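Alpha-L-rhamnosidase (Aspergillus terreus, PDB 6GSZ) probably catalyses the hydrolysis of terminal non-reducing alpha-L-rhamnose residues in alpha-L-rhamnosides, and carries bound calcium ions. Local coordinates at residues F138-S143 with L233-S238; V145-Y150 with Y187-L192; R160-R165 with G196-G201; G167-A172 with E183-D188. One frame throughout, in Å; residues are numbered along the deposited sequence.

Contact 1 of 4, residues F138-S143 with L233-S238. With CA (calcium ion), chain Y.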
loop_
_atom_site.group_PDB
_atom_site.type_symbol
_atom_site.label_atom_id
_atom_site.label_comp_id
_atom_site.label_asym_id
_atom_site.label_seq_id
_atom_site.Cartn_x
_atom_site.Cartn_y
_atom_site.Cartn_z
ATOM N N PHE A 138 38.278 3.983 -0.941
ATOM C CA PHE A 138 38.538 5.259 -0.245
ATOM C C PHE A 138 39.198 4.927 1.084
ATOM O O PHE A 138 39.231 3.778 1.489
ATOM C CB PHE A 138 37.241 6.059 -0.049
ATOM C CG PHE A 138 36.164 5.358 0.743
ATOM C CD1 PHE A 138 35.319 4.459 0.123
ATOM C CD2 PHE A 138 35.971 5.625 2.097
ATOM C CE1 PHE A 138 34.312 3.838 0.822
ATOM C CE2 PHE A 138 34.953 4.992 2.803
ATOM C CZ PHE A 138 34.127 4.106 2.159
ATOM N N SER A 139 39.647 5.975 1.756
ATOM C CA SER A 139 40.368 5.870 2.993
ATOM C C SER A 139 39.656 6.652 4.079
ATOM O O SER A 139 39.236 7.787 3.838
ATOM C CB SER A 139 41.729 6.469 2.824
ATOM O OG SER A 139 42.464 5.694 1.938
ATOM N N VAL A 140 39.617 6.068 5.271
ATOM C CA VAL A 140 39.210 6.764 6.474
ATOM C C VAL A 140 40.402 6.689 7.424
ATOM O O VAL A 140 40.591 5.705 8.112
ATOM C CB VAL A 140 37.930 6.154 7.061
ATOM C CG1 VAL A 140 37.504 6.906 8.309
ATOM C CG2 VAL A 140 36.803 6.155 6.053
ATOM N N ASP A 141 41.250 7.711 7.382
ATOM C CA ASP A 141 42.547 7.627 8.104
ATOM C C ASP A 141 42.581 8.437 9.409
ATOM O O ASP A 141 43.636 8.732 9.962
ATOM C CB ASP A 141 43.685 8.054 7.192
ATOM C CG ASP A 141 43.785 7.226 5.923
ATOM O OD1 ASP A 141 43.773 5.938 6.008
ATOM O OD2 ASP A 141 43.885 7.868 4.870
ATOM N N ASP A 142 41.412 8.809 9.892
ATOM C CA ASP A 142 41.193 9.536 11.153
ATOM C C ASP A 142 40.176 8.731 11.963
ATOM O O ASP A 142 39.371 7.983 11.389
ATOM C CB ASP A 142 40.696 10.954 10.847
ATOM C CG ASP A 142 41.619 11.788 9.954
ATOM O OD1 ASP A 142 42.690 12.180 10.431
ATOM O OD2 ASP A 142 41.245 12.052 8.782
ATOM N N SER A 143 40.179 8.898 13.282
ATOM C CA SER A 143 39.126 8.305 14.102
ATOM C C SER A 143 37.781 8.950 13.735
ATOM O O SER A 143 37.703 10.157 13.438
ATOM C CB SER A 143 39.424 8.441 15.558
ATOM O OG SER A 143 39.499 9.800 15.881
ATOM N N LEU A 233 28.704 9.232 0.540
ATOM C CA LEU A 233 29.092 8.721 1.844
ATOM C C LEU A 233 29.677 9.883 2.644
ATOM O O LEU A 233 30.543 10.593 2.159
ATOM C CB LEU A 233 30.129 7.611 1.689
ATOM C CG LEU A 233 30.552 6.955 3.000
ATOM C CD1 LEU A 233 29.475 6.028 3.496
ATOM C CD2 LEU A 233 31.853 6.197 2.824
ATOM N N VAL A 234 29.119 10.132 3.834
ATOM C CA VAL A 234 29.576 11.200 4.705
ATOM C C VAL A 234 30.063 10.549 6.001
ATOM O O VAL A 234 29.260 9.909 6.714
ATOM C CB VAL A 234 28.452 12.211 4.986
ATOM C CG1 VAL A 234 28.998 13.369 5.804
ATOM C CG2 VAL A 234 27.818 12.740 3.712
ATOM N N VAL A 235 31.329 10.755 6.347
ATOM C CA VAL A 235 31.907 10.236 7.567
ATOM C C VAL A 235 32.196 11.420 8.496
ATOM O O VAL A 235 32.795 12.405 8.076
ATOM C CB VAL A 235 33.216 9.454 7.278
ATOM C CG1 VAL A 235 33.806 8.892 8.553
ATOM C CG2 VAL A 235 33.018 8.359 6.242
ATOM N N THR A 236 31.644 11.358 9.708
ATOM C CA THR A 236 31.889 12.385 10.713
ATOM C C THR A 236 33.035 11.921 11.612
ATOM O O THR A 236 32.959 10.893 12.254
ATOM C CB THR A 236 30.642 12.639 11.564
ATOM O OG1 THR A 236 29.608 13.035 10.662
ATOM C CG2 THR A 236 30.879 13.696 12.624
ATOM N N LYS A 237 34.101 12.708 11.608
ATOM C CA LYS A 237 35.275 12.423 12.385
ATOM C C LYS A 237 35.063 12.858 13.839
ATOM O O LYS A 237 34.126 13.604 14.172
ATOM C CB LYS A 237 36.475 13.114 11.741
ATOM C CG LYS A 237 36.921 12.470 10.438
ATOM C CD LYS A 237 38.001 13.261 9.760
ATOM C CE LYS A 237 37.470 14.445 8.981
ATOM N NZ LYS A 237 38.521 15.467 8.735
ATOM N N SER A 238 35.976 12.398 14.693
ATOM C CA SER A 238 35.940 12.615 16.129
ATOM C C SER A 238 35.907 14.113 16.482
ATOM O O SER A 238 35.330 14.475 17.482
ATOM C CB SER A 238 37.109 11.905 16.798
ATOM O OG SER A 238 36.932 10.494 16.724
HETATM CA CA CA Y . 45.881 8.499 10.532
HETATM O O HOH W 1 45.382 6.408 11.112
#
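The ring of Phe-138 meets Leu-233 obliquely. Methyl CD2 of Leu-233 sits by the outer end of the ring, at CZ and CE2, and the two side chains cross at about a right angle. The modelled separation is doubtful, and Leu-233 has a second conformer. Ile-245, Ile-200, Asn-198 and Leu-193 also touch Phe-138. The carboxylate of Asp-142 is the second flat group. Its OD2 lies 3.6 Å from the aliphatic carbon CD of Lys-237.

The contact belongs to a beta sandwich. Strand 132-140 lies in one sheet and strand 228-237 in the other, and their side chains meet between the sheets. Val-140 CG1 touches Val-235 CG1 at 4.2 Å. The two segments run roughly the same way, 23° apart, and draw together towards their exposed ends.

Lys-237 NZ is 4.4 Å from Asp-142 OD2, beyond a salt bridge, and it bonds Ser-241 instead. Asp-141 turns its CB away from 233-238, and its carbonyl O binds a calcium ion at 2.3 Å. Where the two segments close up, Ser-238 N donates to Ser-143 O at 3.1 Å, from above the carbonyl plane. Ser-143 OG lies between its backbone N and carbonyl carbon (chi1 61°). Ser-143 OG and Ser-238 OG share a hydrogen bond of 2.8 Å.

Contact 2 of 4, residues V145-Y150 with Y187-L192. With CA (calcium ion), chain L.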
loop_
_atom_site.group_PDB
_atom_site.type_symbol
_atom_site.label_atom_id
_atom_site.label_comp_id
_atom_site.label_asym_id
_atom_site.label_seq_id
_atom_site.Cartn_x
_atom_site.Cartn_y
_atom_site.Cartn_z
ATOM N N VAL A 145 33.203 8.803 14.318
ATOM C CA VAL A 145 32.135 8.537 15.277
ATOM C C VAL A 145 30.829 8.096 14.605
ATOM O O VAL A 145 30.027 7.409 15.257
ATOM C CB VAL A 145 31.895 9.743 16.198
ATOM C CG1 VAL A 145 33.132 10.021 17.060
ATOM C CG2 VAL A 145 31.431 10.986 15.447
ATOM N N SER A 146 30.595 8.496 13.354
ATOM C CA SER A 146 29.346 8.130 12.664
ATOM C C SER A 146 29.549 8.242 11.162
ATOM O O SER A 146 30.449 8.951 10.716
ATOM C CB SER A 146 28.151 8.955 13.144
ATOM O OG SER A 146 28.321 10.312 12.809
ATOM N N ALA A 147 28.694 7.539 10.405
ATOM C CA ALA A 147 28.758 7.654 8.971
ATOM C C ALA A 147 27.374 7.411 8.380
ATOM O O ALA A 147 26.582 6.621 8.920
ATOM C CB ALA A 147 29.802 6.713 8.393
ATOM N N ARG A 148 27.139 8.079 7.245
ATOM C CA ARG A 148 25.886 7.962 6.515
ATOM C C ARG A 148 26.139 7.693 5.034
ATOM O O ARG A 148 27.090 8.195 4.469
ATOM C CB ARG A 148 25.067 9.255 6.607
ATOM C CG ARG A 148 24.677 9.662 8.022
ATOM C CD ARG A 148 23.663 8.717 8.646
ATOM N NE ARG A 148 23.295 9.121 9.980
ATOM C CZ ARG A 148 23.824 8.638 11.120
ATOM N NH1 ARG A 148 24.719 7.658 11.116
ATOM N NH2 ARG A 148 23.381 9.122 12.276
ATOM N N LEU A 149 25.259 6.880 4.436
ATOM C CA LEU A 149 25.211 6.719 2.980
ATOM C C LEU A 149 23.870 7.256 2.502
ATOM O O LEU A 149 22.818 6.816 3.020
ATOM C CB LEU A 149 25.354 5.259 2.559
ATOM C CG LEU A 149 25.356 5.048 1.049
ATOM C CD1 LEU A 149 26.597 5.663 0.393
ATOM C CD2 LEU A 149 25.273 3.576 0.722
ATOM N N TYR A 150 23.917 8.184 1.553
ATOM C CA TYR A 150 22.763 8.747 0.894
ATOM C C TYR A 150 22.790 8.266 -0.549
ATOM O O TYR A 150 23.853 8.385 -1.209
ATOM C CB TYR A 150 22.843 10.260 0.938
ATOM C CG TYR A 150 22.963 10.807 2.328
ATOM C CD1 TYR A 150 21.845 10.928 3.128
ATOM C CD2 TYR A 150 24.165 11.237 2.859
ATOM C CE1 TYR A 150 21.928 11.470 4.400
ATOM C CE2 TYR A 150 24.246 11.795 4.127
ATOM C CZ TYR A 150 23.114 11.911 4.914
ATOM O OH TYR A 150 23.259 12.485 6.164
ATOM N N TYR A 187 21.171 5.640 5.072
ATOM C CA TYR A 187 21.547 4.509 5.900
ATOM C C TYR A 187 22.637 4.936 6.884
ATOM O O TYR A 187 23.569 5.682 6.531
ATOM C CB TYR A 187 22.097 3.383 5.031
ATOM C CG TYR A 187 21.114 2.886 4.003
ATOM C CD1 TYR A 187 20.119 1.968 4.333
ATOM C CD2 TYR A 187 21.170 3.320 2.683
ATOM C CE1 TYR A 187 19.194 1.516 3.397
ATOM C CE2 TYR A 187 20.289 2.828 1.728
ATOM C CZ TYR A 187 19.311 1.900 2.057
ATOM O OH TYR A 187 18.468 1.393 1.113
ATOM N N ASP A 188 22.569 4.361 8.083
ATOM C CA ASP A 188 23.635 4.498 9.064
ATOM C C ASP A 188 24.659 3.384 8.820
ATOM O O ASP A 188 24.394 2.212 9.072
ATOM C CB ASP A 188 23.077 4.451 10.471
ATOM C CG ASP A 188 24.131 4.485 11.562
ATOM O OD1 ASP A 188 25.334 4.493 11.224
ATOM O OD2 ASP A 188 23.725 4.506 12.762
ATOM N N VAL A 189 25.785 3.757 8.222
ATOM C CA VAL A 189 26.810 2.786 7.827
ATOM C C VAL A 189 28.030 2.847 8.761
ATOM O O VAL A 189 29.093 2.302 8.438
ATOM C CB VAL A 189 27.206 2.944 6.352
ATOM C CG1 VAL A 189 26.011 2.745 5.459
ATOM C CG2 VAL A 189 27.888 4.257 6.065
ATOM N N THR A 190 27.885 3.436 9.940
ATOM C CA THR A 190 28.962 3.576 10.919
ATOM C C THR A 190 29.699 2.245 11.126
ATOM O O THR A 190 30.942 2.235 11.137
ATOM C CB THR A 190 28.404 4.043 12.266
ATOM O OG1 THR A 190 27.733 5.284 12.028
ATOM C CG2 THR A 190 29.481 4.268 13.309
ATOM N N ASP A 191 28.948 1.150 11.310
ATOM C CA ASP A 191 29.525 -0.113 11.744
ATOM C C ASP A 191 30.045 -0.934 10.550
ATOM O O ASP A 191 30.673 -1.982 10.772
ATOM C CB ASP A 191 28.507 -0.886 12.572
ATOM C CG ASP A 191 28.240 -0.291 13.953
ATOM O OD1 ASP A 191 29.043 0.592 14.431
ATOM O OD2 ASP A 191 27.242 -0.727 14.557
ATOM N N LEU A 192 29.784 -0.494 9.310
ATOM C CA LEU A 192 30.265 -1.229 8.126
ATOM C C LEU A 192 31.664 -0.761 7.732
ATOM O O LEU A 192 32.373 -1.487 7.024
ATOM C CB LEU A 192 29.300 -1.018 6.950
ATOM C CG LEU A 192 27.842 -1.369 7.199
ATOM C CD1 LEU A 192 27.045 -1.302 5.916
ATOM C CD2 LEU A 192 27.664 -2.729 7.818
HETATM CA CA CA L . 22.278 3.474 14.252
HETATM O O HOH W 2 25.249 6.742 13.778
HETATM O O HOH W 3 24.808 2.490 14.114
HETATM O O HOH W 4 23.710 4.319 16.315
HETATM O O HOH W 5 21.932 5.776 14.758
HETATM O O HOH W 6 22.535 1.243 12.620
#
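Arg-148 and Asp-188 form a salt bridge, with NH1 of Arg-148 3.2 Å from OD1 of Asp-188. The guanidinium and carboxylate planes are turned 47° apart. A water bridges the same pair, accepting from Arg-148 NH1 and donating to Asp-188 OD2. NE of Arg-148 has a second acid partner, Glu-102. OD2 of Asp-188 also binds a calcium ion at 2.3 Å, together with four waters.

OD1 of Asp-188 is gripped twice by Thr-190. The hydroxyl OG1 of Thr-190 donates to Asp-188 OD1 at 2.7 Å, on the syn side. The Thr-190 backbone N meets it nearly along the C-O axis. With its proton spent on Asp-188, Thr-190 OG1 accepts from Ala-147 N at 2.9 Å. Ala-147 O also takes two donors, Val-189 N and Arg-148 NH1, which come from opposite faces of its carbonyl plane.

Leu-149 and Tyr-187 are an antiparallel hydrogen-bonded pair, joined by two backbone bonds. Arg-148 and Asp-188 are the adjoining non-hydrogen-bonded pair. On the side of Leu-149, Val-189 packs with both methyls. Its CG1 is 3.9 Å from Leu-149 CB, and its CG2 is 3.9 Å from Ala-147 CB. Asp-188 to Thr-190 is an Asx turn, formed where strand 182-188 ends beside strand 144-154 in one sheet of the beta sandwich.

Contact 3 of 4, residues R160-R165 with G196-G201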
loop_
_atom_site.group_PDB
_atom_site.type_symbol
_atom_site.label_atom_id
_atom_site.label_comp_id
_atom_site.label_asym_id
_atom_site.label_seq_id
_atom_site.Cartn_x
_atom_site.Cartn_y
_atom_site.Cartn_z
ATOM N N ARG A 160 26.812 -2.391 -1.153
ATOM C CA ARG A 160 27.620 -3.155 -0.198
ATOM C C ARG A 160 28.813 -2.283 0.206
ATOM O O ARG A 160 29.445 -1.635 -0.651
ATOM C CB ARG A 160 28.143 -4.459 -0.812
ATOM C CG ARG A 160 27.072 -5.355 -1.417
ATOM C CD ARG A 160 27.532 -6.712 -1.913
ATOM N NE ARG A 160 27.770 -7.570 -0.756
ATOM C CZ ARG A 160 26.823 -8.216 -0.066
ATOM N NH1 ARG A 160 25.554 -8.126 -0.430
ATOM N NH2 ARG A 160 27.158 -8.955 0.984
ATOM N N ILE A 161 29.187 -2.312 1.485
ATOM C CA ILE A 161 30.374 -1.644 1.945
ATOM C C ILE A 161 31.248 -2.699 2.614
ATOM O O ILE A 161 30.798 -3.389 3.544
ATOM C CB ILE A 161 30.075 -0.497 2.909
ATOM C CG1 ILE A 161 29.425 0.656 2.151
ATOM C CG2 ILE A 161 31.352 -0.035 3.617
ATOM C CD1 ILE A 161 28.865 1.753 3.087
ATOM N N ASN A 162 32.468 -2.905 2.090
ATOM C CA ASN A 162 33.345 -3.976 2.584
ATOM C C ASN A 162 32.617 -5.336 2.622
ATOM O O ASN A 162 32.689 -6.063 3.622
ATOM C CB ASN A 162 33.944 -3.586 3.934
ATOM C CG ASN A 162 34.676 -2.261 3.896
ATOM O OD1 ASN A 162 35.463 -2.021 2.974
ATOM N ND2 ASN A 162 34.500 -1.402 4.889
ATOM N N ASP A 163 31.900 -5.652 1.527
ATOM C CA ASP A 163 31.100 -6.886 1.343
ATOM C C ASP A 163 30.019 -7.098 2.410
ATOM O O ASP A 163 29.609 -8.237 2.638
ATOM C CB ASP A 163 31.964 -8.150 1.238
ATOM C CG ASP A 163 31.210 -9.325 0.601
ATOM O OD1 ASP A 163 30.274 -9.096 -0.272
ATOM O OD2 ASP A 163 31.531 -10.457 0.973
ATOM N N GLN A 164 29.530 -6.029 3.019
ATOM C CA GLN A 164 28.359 -6.103 3.888
ATOM C C GLN A 164 27.227 -5.338 3.206
ATOM O O GLN A 164 27.402 -4.153 2.849
ATOM C CB GLN A 164 28.695 -5.471 5.226
ATOM C CG GLN A 164 29.854 -6.141 5.935
ATOM C CD GLN A 164 30.593 -5.164 6.821
ATOM O OE1 GLN A 164 31.278 -4.214 6.361
ATOM N NE2 GLN A 164 30.449 -5.392 8.105
ATOM N N ARG A 165 26.060 -5.972 3.085
ATOM C CA ARG A 165 24.932 -5.297 2.478
ATOM C C ARG A 165 24.581 -4.039 3.279
ATOM O O ARG A 165 24.487 -4.093 4.496
ATOM C CB ARG A 165 23.715 -6.221 2.357
ATOM C CG ARG A 165 22.677 -5.639 1.392
ATOM C CD ARG A 165 21.404 -6.431 1.371
ATOM N NE ARG A 165 20.632 -6.139 0.174
ATOM C CZ ARG A 165 19.737 -5.141 0.076
ATOM N NH1 ARG A 165 19.596 -4.242 1.064
ATOM N NH2 ARG A 165 18.972 -5.084 -1.004
ATOM N N GLY A 196 41.090 2.949 7.984
ATOM C CA GLY A 196 42.002 2.788 6.874
ATOM C C GLY A 196 41.238 2.559 5.570
ATOM O O GLY A 196 40.280 3.257 5.249
ATOM N N PRO A 197 41.648 1.574 4.762
ATOM C CA PRO A 197 41.053 1.375 3.430
ATOM C C PRO A 197 39.659 0.762 3.495
ATOM O O PRO A 197 39.439 -0.135 4.300
ATOM C CB PRO A 197 42.072 0.461 2.707
ATOM C CG PRO A 197 42.801 -0.222 3.801
ATOM C CD PRO A 197 42.758 0.650 5.030
ATOM N N ASN A 198 38.776 1.242 2.617
ATOM C CA ASN A 198 37.388 0.782 2.524
ATOM C C ASN A 198 36.999 0.684 1.046
ATOM O O ASN A 198 37.589 1.372 0.197
ATOM C CB ASN A 198 36.409 1.730 3.220
ATOM C CG ASN A 198 36.528 1.726 4.732
ATOM O OD1 ASN A 198 35.768 1.014 5.416
ATOM N ND2 ASN A 198 37.468 2.517 5.270
ATOM N N ALA A 199 35.949 -0.092 0.771
ATOM C CA ALA A 199 35.379 -0.116 -0.552
ATOM C C ALA A 199 33.860 -0.070 -0.468
ATOM O O ALA A 199 33.295 -0.601 0.479
ATOM C CB ALA A 199 35.811 -1.350 -1.315
ATOM N N ILE A 200 33.258 0.549 -1.488
ATOM C CA ILE A 200 31.804 0.520 -1.708
ATOM C C ILE A 200 31.578 -0.045 -3.101
ATOM O O ILE A 200 32.281 0.345 -4.067
ATOM C CB ILE A 200 31.154 1.893 -1.496
ATOM C CG1 ILE A 200 29.658 1.823 -1.769
ATOM C CG2 ILE A 200 31.791 2.973 -2.331
ATOM C CD1 ILE A 200 28.867 2.962 -1.157
ATOM N N GLY A 201 30.640 -0.983 -3.201
ATOM C CA GLY A 201 30.185 -1.505 -4.479
ATOM C C GLY A 201 28.668 -1.399 -4.562
ATOM O O GLY A 201 27.962 -1.668 -3.571
#
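Asn-162 faces Asn-198 and Ala-199 and loses the most surface here. Its amide bonds strand 196-205 with both ends. ND2 of Asn-162 donates to OD1 of Asn-198 at 2.8 Å, and the acceptor lies in the plane of the Asn-162 amide. The two amide planes are 39° apart. OD1 of Asn-162 accepts from Ala-199 N at 3.0 Å, with the donor tilted from the carbonyl plane. CG of Asn-162 lies anti to its own carbonyl carbon, beside the backbone N (chi1 -55°), and the amide beyond it comes near strand 196-205. ND2 of Asn-162 also bonds the carbonyl of Leu-192. The Asn-162 backbone N donates to Ala-199 O at 2.9 Å. The side chain and main chain of Asn-162 thus hold Ala-199 by its N and its O.

Asn-162 and Asp-163 fill the two middle positions of a type I' turn. The turn makes a tight beta hairpin of strands 156-161 and 164-165, at the edge of one sheet of the beta sandwich. Strand 196-205 lies on the other side of strand 156-161.

Arg-160 pairs with Gly-201 through two backbone bonds. Arg-160 N lies 2.8 Å from Gly-201 O, nearly straight out from that carbonyl. The side chain leaves the partner strand and bends back over the turn. Its NE donates to Asp-163 OD1 at 3.0 Å, within a salt bridge, and its NH2 donates to Asp-163 O. On the opposite face of the sheet, Ile-161 CG1 packs 4.1 Å from Ile-200 CD1.

Contact 4 of 4, residues G167-A172 with E183-D188. With CA (calcium ion), chain L.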
loop_
_atom_site.group_PDB
_atom_site.type_symbol
_atom_site.label_atom_id
_atom_site.label_comp_id
_atom_site.label_asym_id
_atom_site.label_seq_id
_atom_site.Cartn_x
_atom_site.Cartn_y
_atom_site.Cartn_z
ATOM N N GLY A 167 21.879 -1.789 4.575
ATOM C CA GLY A 167 20.463 -1.810 4.870
ATOM C C GLY A 167 19.777 -3.091 4.452
ATOM O O GLY A 167 20.401 -4.028 3.956
ATOM N N ASP A 168 18.456 -3.080 4.578
ATOM C CA ASP A 168 17.593 -4.226 4.265
ATOM C C ASP A 168 16.442 -3.834 3.330
ATOM O O ASP A 168 15.399 -4.510 3.264
ATOM C CB ASP A 168 17.069 -4.874 5.534
ATOM C CG ASP A 168 16.241 -3.955 6.408
ATOM O OD1 ASP A 168 16.023 -2.806 6.007
ATOM O OD2 ASP A 168 15.826 -4.419 7.485
ATOM N N HIS A 169 16.602 -2.719 2.612
ATOM C CA HIS A 169 15.630 -2.324 1.627
ATOM C C HIS A 169 15.862 -3.086 0.323
ATOM O O HIS A 169 17.030 -3.175 -0.165
ATOM C CB HIS A 169 15.678 -0.825 1.309
ATOM C CG HIS A 169 15.565 0.110 2.464
ATOM N ND1 HIS A 169 15.378 1.452 2.240
ATOM C CD2 HIS A 169 15.717 -0.059 3.799
ATOM C CE1 HIS A 169 15.344 2.076 3.422
ATOM N NE2 HIS A 169 15.575 1.179 4.389
ATOM N N VAL A 170 14.796 -3.559 -0.311
ATOM C CA VAL A 170 14.888 -4.205 -1.609
ATOM C C VAL A 170 14.022 -3.425 -2.586
ATOM O O VAL A 170 13.203 -2.576 -2.192
ATOM C CB VAL A 170 14.514 -5.692 -1.569
ATOM C CG1 VAL A 170 15.490 -6.458 -0.707
ATOM C CG2 VAL A 170 13.085 -5.895 -1.118
ATOM N N MET A 171 14.189 -3.679 -3.876
ATOM C CA MET A 171 13.504 -2.920 -4.933
ATOM C C MET A 171 13.591 -1.404 -4.682
ATOM O O MET A 171 12.636 -0.649 -4.879
ATOM C CB MET A 171 12.063 -3.391 -5.127
ATOM C CG MET A 171 11.968 -4.890 -5.431
ATOM S SD MET A 171 12.817 -5.419 -6.894
ATOM C CE MET A 171 11.679 -4.855 -8.148
ATOM N N ALA A 172 14.777 -0.941 -4.259
ATOM C CA ALA A 172 15.011 0.422 -3.829
ATOM C C ALA A 172 15.496 1.267 -4.990
ATOM O O ALA A 172 16.354 0.800 -5.762
ATOM C CB ALA A 172 16.036 0.423 -2.719
ATOM N N GLU A 183 12.841 9.470 -5.037
ATOM C CA GLU A 183 13.229 9.233 -3.636
ATOM C C GLU A 183 14.682 8.789 -3.559
ATOM O O GLU A 183 15.205 8.119 -4.495
ATOM C CB GLU A 183 12.366 8.189 -2.917
ATOM C CG GLU A 183 10.997 8.743 -2.542
ATOM C CD GLU A 183 10.049 7.745 -1.927
ATOM O OE1 GLU A 183 10.500 6.683 -1.446
ATOM O OE2 GLU A 183 8.824 8.062 -1.854
ATOM N N TYR A 184 15.365 9.201 -2.493
ATOM C CA TYR A 184 16.683 8.691 -2.160
ATOM C C TYR A 184 16.642 8.181 -0.725
ATOM O O TYR A 184 15.783 8.610 0.088
ATOM C CB TYR A 184 17.819 9.723 -2.303
ATOM C CG TYR A 184 17.766 10.767 -1.222
ATOM C CD1 TYR A 184 16.953 11.878 -1.327
ATOM C CD2 TYR A 184 18.569 10.644 -0.115
ATOM C CE1 TYR A 184 16.854 12.774 -0.268
ATOM C CE2 TYR A 184 18.489 11.538 0.938
ATOM C CZ TYR A 184 17.642 12.617 0.850
ATOM O OH TYR A 184 17.601 13.484 1.912
ATOM N N ASN A 185 17.508 7.250 -0.387
ATOM C CA ASN A 185 17.541 6.576 0.892
ATOM C C ASN A 185 18.746 6.975 1.726
ATOM O O ASN A 185 19.793 7.314 1.179
ATOM C CB ASN A 185 17.410 5.069 0.762
ATOM C CG ASN A 185 16.215 4.698 -0.087
ATOM O OD1 ASN A 185 16.340 4.020 -1.127
ATOM N ND2 ASN A 185 15.044 5.182 0.306
ATOM N N THR A 186 18.603 6.891 3.042
ATOM C CA THR A 186 19.634 7.210 3.993
ATOM C C THR A 186 19.889 5.996 4.889
ATOM O O THR A 186 18.935 5.401 5.447
ATOM C CB THR A 186 19.229 8.408 4.857
ATOM O OG1 THR A 186 18.958 9.528 4.019
ATOM C CG2 THR A 186 20.339 8.765 5.830
ATOM N N TYR A 187 21.171 5.640 5.072
ATOM C CA TYR A 187 21.547 4.509 5.900
ATOM C C TYR A 187 22.637 4.936 6.884
ATOM O O TYR A 187 23.569 5.682 6.531
ATOM C CB TYR A 187 22.097 3.383 5.031
ATOM C CG TYR A 187 21.114 2.886 4.003
ATOM C CD1 TYR A 187 20.119 1.968 4.333
ATOM C CD2 TYR A 187 21.170 3.320 2.683
ATOM C CE1 TYR A 187 19.194 1.516 3.397
ATOM C CE2 TYR A 187 20.289 2.828 1.728
ATOM C CZ TYR A 187 19.311 1.900 2.057
ATOM O OH TYR A 187 18.468 1.393 1.113
ATOM N N ASP A 188 22.569 4.361 8.083
ATOM C CA ASP A 188 23.635 4.498 9.064
ATOM C C ASP A 188 24.659 3.384 8.820
ATOM O O ASP A 188 24.394 2.212 9.072
ATOM C CB ASP A 188 23.077 4.451 10.471
ATOM C CG ASP A 188 24.131 4.485 11.562
ATOM O OD1 ASP A 188 25.334 4.493 11.224
ATOM O OD2 ASP A 188 23.725 4.506 12.762
HETATM CA CA CA L . 22.278 3.474 14.252
HETATM O O HOH W 7 19.028 -1.336 1.740
HETATM O O HOH W 8 14.094 1.989 -0.215
HETATM O O HOH W 3 24.808 2.490 14.114
HETATM O O HOH W 4 23.710 4.319 16.315
HETATM O O HOH W 5 21.932 5.776 14.758
HETATM O O HOH W 6 22.535 1.243 12.620
#
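The loop 167-172 and strand 182-188 share no clear hydrogen bond, and their alpha carbons come nearest at 6.5 Å, between Gly-167 CA and Tyr-187 CA. Here a loop packs on one sheet of a beta sandwich, chiefly through an edge-to-face aromatic pair of His-169 and Tyr-187. The edge of Tyr-187 points at the face of His-169, with ring planes 59° apart and centroids 4.9 Å apart. CE1 of Tyr-187 lies 3.7 Å above the centre of the His-169 ring. The hydroxyl OH of Tyr-187 lies over the same face, on the side of CG and ND1. The two side chains reach towards each other tip to tip.

CG of Tyr-187 is anti to its carbonyl carbon (chi1 -59°). The phenol lies against the loop, and its OH is hydrogen-bonded to Tyr-157 OH, on strand 156-161. NE2 of His-169 bonds a tetraethylene glycol molecule, probably from the crystallisation liquor. Gly-167 has a positive phi, and its CA comes 3.8 Å from Tyr-187 CD1. A CB here would run into Tyr-187 CE1, so the lack of a side chain lets the ring lie this close.

Asn-185 also meets the loop. Its OD1 lies 3.9 Å from Ala-172 CB. OD1 of Asn-185 is hydrogen-bonded to Tyr-157 OH, so that one hydroxyl is shared by Asn-185 and Tyr-187. Two waters join the segments. One accepts from His-169 N and reaches Tyr-187 OH in a weak bond. The other is hydrogen-bonded to His-169 ND1 at 2.8 Å and donates a weak 3.2 Å bond to Asn-185 OD1.

All four contacts belong to one beta sandwich. Contact 1 spans its two sheets, while contacts 2 and 3 join neighbouring strands, each within a different sheet. Contact 2 touches contact 1 because strands 144-154 and 228-237 are neighbours. Contact 3 touches it through strands 132-140 and 196-205. Contacts 2 and 4 share strand 182-188. Tyr-187 serves both, by backbone in one and by ring in the other. Contacts 3 and 4 are buried. Contacts 1 and 2 are partly buried; each includes a residue that binds calcium, and contact 4 shares Asp-188 with contact 2. Contact 1 is apolar inside and polar at its exposed end. Contact 3 relies on backbone and amide hydrogen bonds, contact 2 adds a salt bridge and a calcium ligand, and contact 4 uses rings and waters.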